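D-alanyl-lipoteichoic acid synthetase (Streptococcus pneumoniae, PDB 3BMA) probably takes part in the D-alanylation of lipoteichoic acid during cell-wall biogenesis, as a membrane-associated DltD-family protein with an SGNH-hydrolase-like fold. Local coordinates at residues C[14-19]-C[200-205]; C[19-24]-C[76-81]; C[59-64]-C[207-212]. The protein carries 1 engineered substitution. One frame throughout, in Å; residues are numbered along the deposited sequence.

Contact 1: C[14-19]-C[200-205]; sequences EKRSAV and RGYVNY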
# COMPACT_ATOMS: atom_id res chain seq x y z
N GLU C 14 9.39 17.33 32.67
CA GLU C 14 9.66 15.93 32.98
C GLU C 14 9.49 15.59 34.45
O GLU C 14 9.04 14.50 34.78
CB GLU C 14 11.06 15.56 32.52
CG GLU C 14 11.20 15.56 31.02
CD GLU C 14 12.63 15.62 30.57
OE1 GLU C 14 13.52 15.18 31.33
OE2 GLU C 14 12.86 16.10 29.44
N LYS C 15 9.84 16.54 35.32
CA LYS C 15 9.66 16.37 36.76
C LYS C 15 8.19 16.32 37.14
O LYS C 15 7.80 15.54 38.02
CB LYS C 15 10.37 17.49 37.53
CG LYS C 15 11.89 17.34 37.56
CD LYS C 15 12.53 18.34 38.50
CE LYS C 15 13.97 17.96 38.80
NZ LYS C 15 14.67 18.99 39.61
N ARG C 16 7.38 17.12 36.46
CA ARG C 16 5.93 17.15 36.69
C ARG C 16 5.23 15.89 36.19
O ARG C 16 4.29 15.40 36.82
CB ARG C 16 5.31 18.40 36.06
CG ARG C 16 5.82 19.69 36.68
CD ARG C 16 5.20 20.92 36.07
NE ARG C 16 6.18 22.00 36.00
CZ ARG C 16 6.74 22.44 34.88
NH1 ARG C 16 6.38 21.93 33.70
NH2 ARG C 16 7.63 23.42 34.92
N SER C 17 5.71 15.36 35.06
CA SER C 17 5.20 14.11 34.49
C SER C 17 5.55 12.91 35.35
O SER C 17 4.76 11.97 35.47
CB SER C 17 5.76 13.91 33.08
OG SER C 17 5.46 15.01 32.25
N ALA C 18 6.75 12.95 35.94
CA ALA C 18 7.28 11.86 36.75
C ALA C 18 6.45 11.55 37.99
O ALA C 18 6.37 10.41 38.42
CB ALA C 18 8.71 12.16 37.14
N VAL C 19 5.83 12.59 38.55
CA VAL C 19 5.07 12.47 39.79
C VAL C 19 3.57 12.76 39.63
O VAL C 19 2.84 12.80 40.62
CB VAL C 19 5.67 13.37 40.91
CG1 VAL C 19 7.12 13.01 41.17
CG2 VAL C 19 5.55 14.84 40.53
N ARG C 200 -1.23 19.13 33.15
CA ARG C 200 -1.74 19.02 34.53
C ARG C 200 -0.59 18.64 35.45
O ARG C 200 -0.43 17.47 35.83
CB ARG C 200 -2.93 18.04 34.65
CG ARG C 200 -3.66 18.04 36.02
CD ARG C 200 -4.40 19.36 36.33
NE ARG C 200 -3.52 20.38 36.91
CZ ARG C 200 -3.83 21.66 37.06
NH1 ARG C 200 -2.95 22.50 37.59
NH2 ARG C 200 -5.02 22.12 36.67
N GLY C 201 0.23 19.63 35.80
CA GLY C 201 1.46 19.39 36.53
C GLY C 201 1.66 20.22 37.79
O GLY C 201 2.03 19.68 38.82
N TYR C 202 1.39 21.52 37.69
CA TYR C 202 1.75 22.49 38.73
C TYR C 202 1.04 22.33 40.08
O TYR C 202 1.66 22.53 41.13
CB TYR C 202 1.59 23.92 38.21
CG TYR C 202 2.64 24.32 37.20
CD1 TYR C 202 2.41 24.18 35.83
CD2 TYR C 202 3.87 24.84 37.62
CE1 TYR C 202 3.38 24.55 34.90
CE2 TYR C 202 4.84 25.21 36.70
CZ TYR C 202 4.59 25.06 35.34
OH TYR C 202 5.55 25.43 34.43
N VAL C 203 -0.25 22.00 40.05
CA VAL C 203 -1.00 21.70 41.27
C VAL C 203 -0.57 20.34 41.82
O VAL C 203 -0.35 20.19 43.03
CB VAL C 203 -2.55 21.78 41.02
CG1 VAL C 203 -3.34 21.00 42.08
CG2 VAL C 203 -3.01 23.23 40.97
N ASN C 204 -0.42 19.37 40.92
CA ASN C 204 -0.06 18.00 41.27
C ASN C 204 1.38 17.83 41.78
O ASN C 204 1.65 16.93 42.58
CB ASN C 204 -0.31 17.07 40.08
CG ASN C 204 -0.67 15.66 40.50
OD1 ASN C 204 0.18 14.90 40.97
ND2 ASN C 204 -1.93 15.29 40.33
N TYR C 205 2.29 18.69 41.33
CA TYR C 205 3.69 18.66 41.79
C TYR C 205 3.82 19.23 43.20
O TYR C 205 4.54 18.68 44.03
CB TYR C 205 4.62 19.43 40.85
CG TYR C 205 6.10 19.17 41.11
CD1 TYR C 205 6.76 18.13 40.48
CD2 TYR C 205 6.83 19.98 41.99
CE1 TYR C 205 8.10 17.87 40.72
CE2 TYR C 205 8.18 19.73 42.24
CZ TYR C 205 8.81 18.68 41.60
OH TYR C 205 10.14 18.42 41.82
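Arg16 and Tyr202 carry the outer half of this contact, where helix 11-18 meets the first turn of helix 202-210. The Arg16 chain leaves its helix with CG anti to the carbonyl carbon (chi1 -63°) and bends at chi3, which lays the guanidinium flat on the phenol, centres 4.1 Å apart and planes at 25°. Arg16 CD sits almost straight above the Tyr202 centroid, a CH-pi contact of 4.1 Å. Arg16 NH2 is 2.9 Å from Tyr202 OH, but the hydroxyl lies over the guanidinium face, so the angle is too poor for a hydrogen bond. Gly201, the N-cap of its helix, suits its place because a CB there would collide with Arg16 CD.

Deeper in, Tyr205 has CG anti to the backbone N (chi1 -167°), which swings its ring across helix 11-18. The edge of the ring meets a carbonyl, Lys15 O lying 3.6 Å from Tyr205 CE1. Val19 CG2 packs obliquely on Tyr205 CD1 at 3.5 Å, and the aliphatic part of Lys15 runs past the ring. The contact is carried mainly by cation-pi stacking and apolar packing, with the arginine's charge probably stabilised by the tyrosine's pi cloud.

Contact 2: C[19-24]-C[76-81]; sequences VATTID and LGQGGA
Thr21, in a left-handed backbone conformation (phi 42°, psi 52°), turns the chain between helices 11-18 and 23-27, and its CA is nearest that of Gly77, 6.7 Å away. Beyond Gly77, Gln78 opens a type II turn that ends at Ala81; Gly80, with positive phi, takes its third position, where a CB would press on the preceding carbonyl.

Gln78 carries most of the contact. Its CG stands anti to the carbonyl carbon and the chain folds at chi2 (-71°), curling the amide back over its own backbone. There Gln78 NE2 donates to Gly77 O at 3.2 Å, on a lone pair and nearly in the amide plane, which fixes the rotation of the amide. The same nitrogen lies 2.6 Å from Thr21 O, at an angle too poor for a hydrogen bond. Gln78 CG rests 3.7 Å from Thr22 O. Thr22, whose short hydroxyl side chain suits an N-cap, points away and caps helix 23-27.

The contact lies where the start of that helix passes the loop leaving edge strand 72-76 for helix 83-90, with Tyr124 of helix 118-124 touching both Ile23 and Gln78.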
# COMPACT_ATOMS: atom_id res chain seq x y z
N VAL C 19 5.83 12.59 38.55
CA VAL C 19 5.07 12.47 39.79
C VAL C 19 3.57 12.76 39.63
O VAL C 19 2.84 12.80 40.62
CB VAL C 19 5.67 13.37 40.91
CG1 VAL C 19 7.12 13.01 41.17
CG2 VAL C 19 5.55 14.84 40.53
N ALA C 20 3.13 12.95 38.39
CA ALA C 20 1.72 13.28 38.09
C ALA C 20 0.76 12.15 38.45
O ALA C 20 -0.35 12.42 38.92
CB ALA C 20 1.55 13.66 36.63
N THR C 21 1.20 10.91 38.23
CA THR C 21 0.38 9.70 38.42
C THR C 21 -1.05 9.86 37.88
O THR C 21 -2.03 9.62 38.60
CB THR C 21 0.38 9.18 39.89
OG1 THR C 21 -0.01 10.23 40.79
CG2 THR C 21 1.76 8.67 40.28
N THR C 22 -1.16 10.29 36.63
CA THR C 22 -2.44 10.37 35.94
C THR C 22 -2.50 9.22 34.96
O THR C 22 -1.54 8.45 34.83
CB THR C 22 -2.63 11.72 35.20
OG1 THR C 22 -1.48 12.00 34.39
CG2 THR C 22 -2.86 12.86 36.18
N ILE C 23 -3.63 9.10 34.27
CA ILE C 23 -3.81 8.10 33.22
C ILE C 23 -2.88 8.44 32.06
O ILE C 23 -2.23 7.56 31.50
CB ILE C 23 -5.29 8.00 32.77
CG1 ILE C 23 -6.17 7.55 33.94
CG2 ILE C 23 -5.45 7.03 31.61
CD1 ILE C 23 -7.63 7.91 33.80
N ASP C 24 -2.79 9.74 31.75
CA ASP C 24 -1.93 10.26 30.68
C ASP C 24 -0.45 9.97 30.86
O ASP C 24 0.20 9.52 29.93
CB ASP C 24 -2.16 11.77 30.50
CG ASP C 24 -3.42 12.09 29.70
OD1 ASP C 24 -3.60 13.28 29.36
OD2 ASP C 24 -4.21 11.17 29.40
N LEU C 76 5.14 4.98 37.23
CA LEU C 76 4.32 4.39 36.18
C LEU C 76 3.29 3.43 36.76
O LEU C 76 3.56 2.24 36.94
CB LEU C 76 5.21 3.67 35.17
CG LEU C 76 6.09 4.55 34.28
CD1 LEU C 76 7.29 3.78 33.79
CD2 LEU C 76 5.29 5.12 33.11
N GLY C 77 2.10 3.95 37.03
CA GLY C 77 1.01 3.11 37.50
C GLY C 77 -0.22 3.86 37.96
O GLY C 77 -0.14 5.02 38.37
N GLN C 78 -1.36 3.18 37.89
CA GLN C 78 -2.63 3.67 38.41
C GLN C 78 -3.41 2.50 39.00
O GLN C 78 -2.99 1.35 38.89
CB GLN C 78 -3.44 4.34 37.29
CG GLN C 78 -3.05 5.78 36.96
CD GLN C 78 -3.44 6.74 38.05
OE1 GLN C 78 -4.59 7.17 38.13
NE2 GLN C 78 -2.49 7.08 38.90
N GLY C 79 -4.56 2.79 39.61
CA GLY C 79 -5.41 1.77 40.23
C GLY C 79 -5.86 0.69 39.28
O GLY C 79 -6.42 0.97 38.22
N GLY C 80 -5.60 -0.57 39.64
CA GLY C 80 -6.04 -1.71 38.84
C GLY C 80 -5.08 -2.14 37.75
O GLY C 80 -5.33 -3.14 37.07
N ALA C 81 -3.99 -1.40 37.56
CA ALA C 81 -2.98 -1.76 36.58
C ALA C 81 -2.08 -2.86 37.14
O ALA C 81 -1.51 -2.72 38.22
CB ALA C 81 -2.15 -0.55 36.17

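Contact 3: C[59-64]-C[207-212]; sequences HPAVLA and KHVAKY
Val62 is the centre of this contact. With CG1 anti to the backbone N (chi1 175°), Val62 CG1 meets Tyr212 CB at 3.8 Å, and Val62 CG2 rests 3.8 Å from His208 O. One residue earlier, Ala61 CB faces Val209 CG2 at 4.3 Å. These small or branched residues suit a close approach of backbones, Val62 and Val209 having their CA atoms 5.5 Å apart. Tyr212 enters through its CB, while its ring leads away from helix 60-66.

The next shell positions these residues. His59 is the N-cap of helix 60-66: with CG anti to its backbone N (chi1 -164°), the imidazole accepts from Ala61 N through ND1 at 3.3 Å. Phe55 stacks with that ring. Helix 202-210 contains a wider pi-type turn at 207-210. His208 ND1 lies by the Asn204 side-chain amide, and the ring stacks on Phe55, which thus lies against both imidazoles.

No hydrogen bond joins the two segments; van der Waals contact holds them, while NE2 of His59 and of His208 bonds weakly to Trp52 O and Arg54 respectively. Because His59 ND1 accepts a hydrogen bond it should carry no proton, which is consistent with a neutral ring protonated at NE2.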
# COMPACT_ATOMS: atom_id res chain seq x y z
N HIS C 59 8.21 9.14 50.90
CA HIS C 59 7.92 8.72 49.52
C HIS C 59 9.16 8.87 48.63
O HIS C 59 9.84 9.89 48.72
CB HIS C 59 6.75 9.55 48.97
CG HIS C 59 6.12 8.98 47.74
ND1 HIS C 59 6.64 9.16 46.48
CD2 HIS C 59 4.99 8.25 47.58
CE1 HIS C 59 5.87 8.55 45.60
NE2 HIS C 59 4.86 7.99 46.24
N PRO C 60 9.46 7.85 47.79
CA PRO C 60 10.66 7.83 46.93
C PRO C 60 10.85 9.05 46.02
O PRO C 60 11.99 9.42 45.72
CB PRO C 60 10.47 6.57 46.08
CG PRO C 60 9.05 6.16 46.27
CD PRO C 60 8.68 6.61 47.63
N ALA C 61 9.75 9.67 45.60
CA ALA C 61 9.79 10.89 44.80
C ALA C 61 10.24 12.10 45.61
O ALA C 61 10.91 13.00 45.09
CB ALA C 61 8.44 11.14 44.18
N VAL C 62 9.87 12.12 46.89
CA VAL C 62 10.22 13.22 47.81
C VAL C 62 11.69 13.14 48.23
O VAL C 62 12.40 14.15 48.18
CB VAL C 62 9.27 13.23 49.04
CG1 VAL C 62 9.70 14.28 50.06
CG2 VAL C 62 7.84 13.48 48.61
N LEU C 63 12.14 11.95 48.60
CA LEU C 63 13.52 11.71 49.02
C LEU C 63 14.55 11.98 47.93
O LEU C 63 15.65 12.44 48.22
CB LEU C 63 13.70 10.27 49.54
CG LEU C 63 12.88 9.78 50.74
CD1 LEU C 63 13.25 8.33 51.04
CD2 LEU C 63 13.08 10.65 51.98
N ALA C 64 14.19 11.69 46.68
CA ALA C 64 15.09 11.93 45.54
C ALA C 64 15.28 13.42 45.23
O ALA C 64 16.34 13.82 44.75
CB ALA C 64 14.60 11.19 44.31
N LYS C 207 1.37 19.77 45.68
CA LYS C 207 0.63 19.02 46.71
C LYS C 207 1.23 17.65 47.05
O LYS C 207 0.98 17.11 48.13
CB LYS C 207 -0.84 18.85 46.29
CG LYS C 207 -1.69 20.09 46.51
CD LYS C 207 -3.16 19.81 46.19
CE LYS C 207 -4.01 21.05 46.40
NZ LYS C 207 -5.44 20.80 46.08
N HIS C 208 2.03 17.10 46.14
CA HIS C 208 2.61 15.77 46.32
C HIS C 208 4.11 15.76 46.64
O HIS C 208 4.56 14.93 47.43
CB HIS C 208 2.32 14.89 45.11
CG HIS C 208 0.87 14.53 44.95
ND1 HIS C 208 0.26 14.45 43.72
CD2 HIS C 208 -0.08 14.23 45.87
CE1 HIS C 208 -1.01 14.11 43.89
NE2 HIS C 208 -1.24 13.98 45.18
N VAL C 209 4.87 16.67 46.03
CA VAL C 209 6.33 16.68 46.19
C VAL C 209 6.84 17.90 46.96
O VAL C 209 7.52 17.74 47.98
CB VAL C 209 7.08 16.52 44.83
CG1 VAL C 209 8.58 16.73 44.99
CG2 VAL C 209 6.81 15.16 44.24
N ALA C 210 6.50 19.10 46.50
CA ALA C 210 7.06 20.36 47.03
C ALA C 210 6.68 20.69 48.48
O ALA C 210 7.43 21.37 49.18
CB ALA C 210 6.72 21.53 46.11
N LYS C 211 5.52 20.20 48.92
CA LYS C 211 5.05 20.45 50.29
C LYS C 211 5.77 19.62 51.35
O LYS C 211 5.88 20.04 52.50
CB LYS C 211 3.53 20.27 50.40
CG LYS C 211 2.66 21.39 49.78
CD LYS C 211 2.57 22.67 50.62
CE LYS C 211 3.48 23.78 50.10
NZ LYS C 211 3.12 24.24 48.73
N TYR C 212 6.26 18.44 50.96
CA TYR C 212 6.98 17.55 51.87
C TYR C 212 8.49 17.82 51.93
O TYR C 212 9.21 17.18 52.70
CB TYR C 212 6.71 16.08 51.52
CG TYR C 212 5.29 15.62 51.75
CD1 TYR C 212 4.84 15.31 53.03
CD2 TYR C 212 4.40 15.50 50.69
CE1 TYR C 212 3.53 14.89 53.25
CE2 TYR C 212 3.08 15.07 50.89
CZ TYR C 212 2.66 14.77 52.18
OH TYR C 212 1.36 14.35 52.39

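How the contacts relate
From the N terminus, helix 11-18 enters contact 1, which closes a long loop by pairing 14-19 with 200-205. Contact 2 closes a short loop within it, joining 19-24 to 76-81, at the end of strand 72-76 and into the loop beyond. Contact 3, between 59-64 and 207-212, crosses both: it starts inside each of their loops and ends beyond them. Val19 ends the first segment of contact 1 and begins that of contact 2; its CG1 packs on Ala61 CB and Val209 CG2, joining contacts 1 and 3. Contacts 1 and 3 use successive parts of helix 202-210, which is thereby fastened to helices 11-18 and 60-66 near edge strand 72-76 of the parallel sheet.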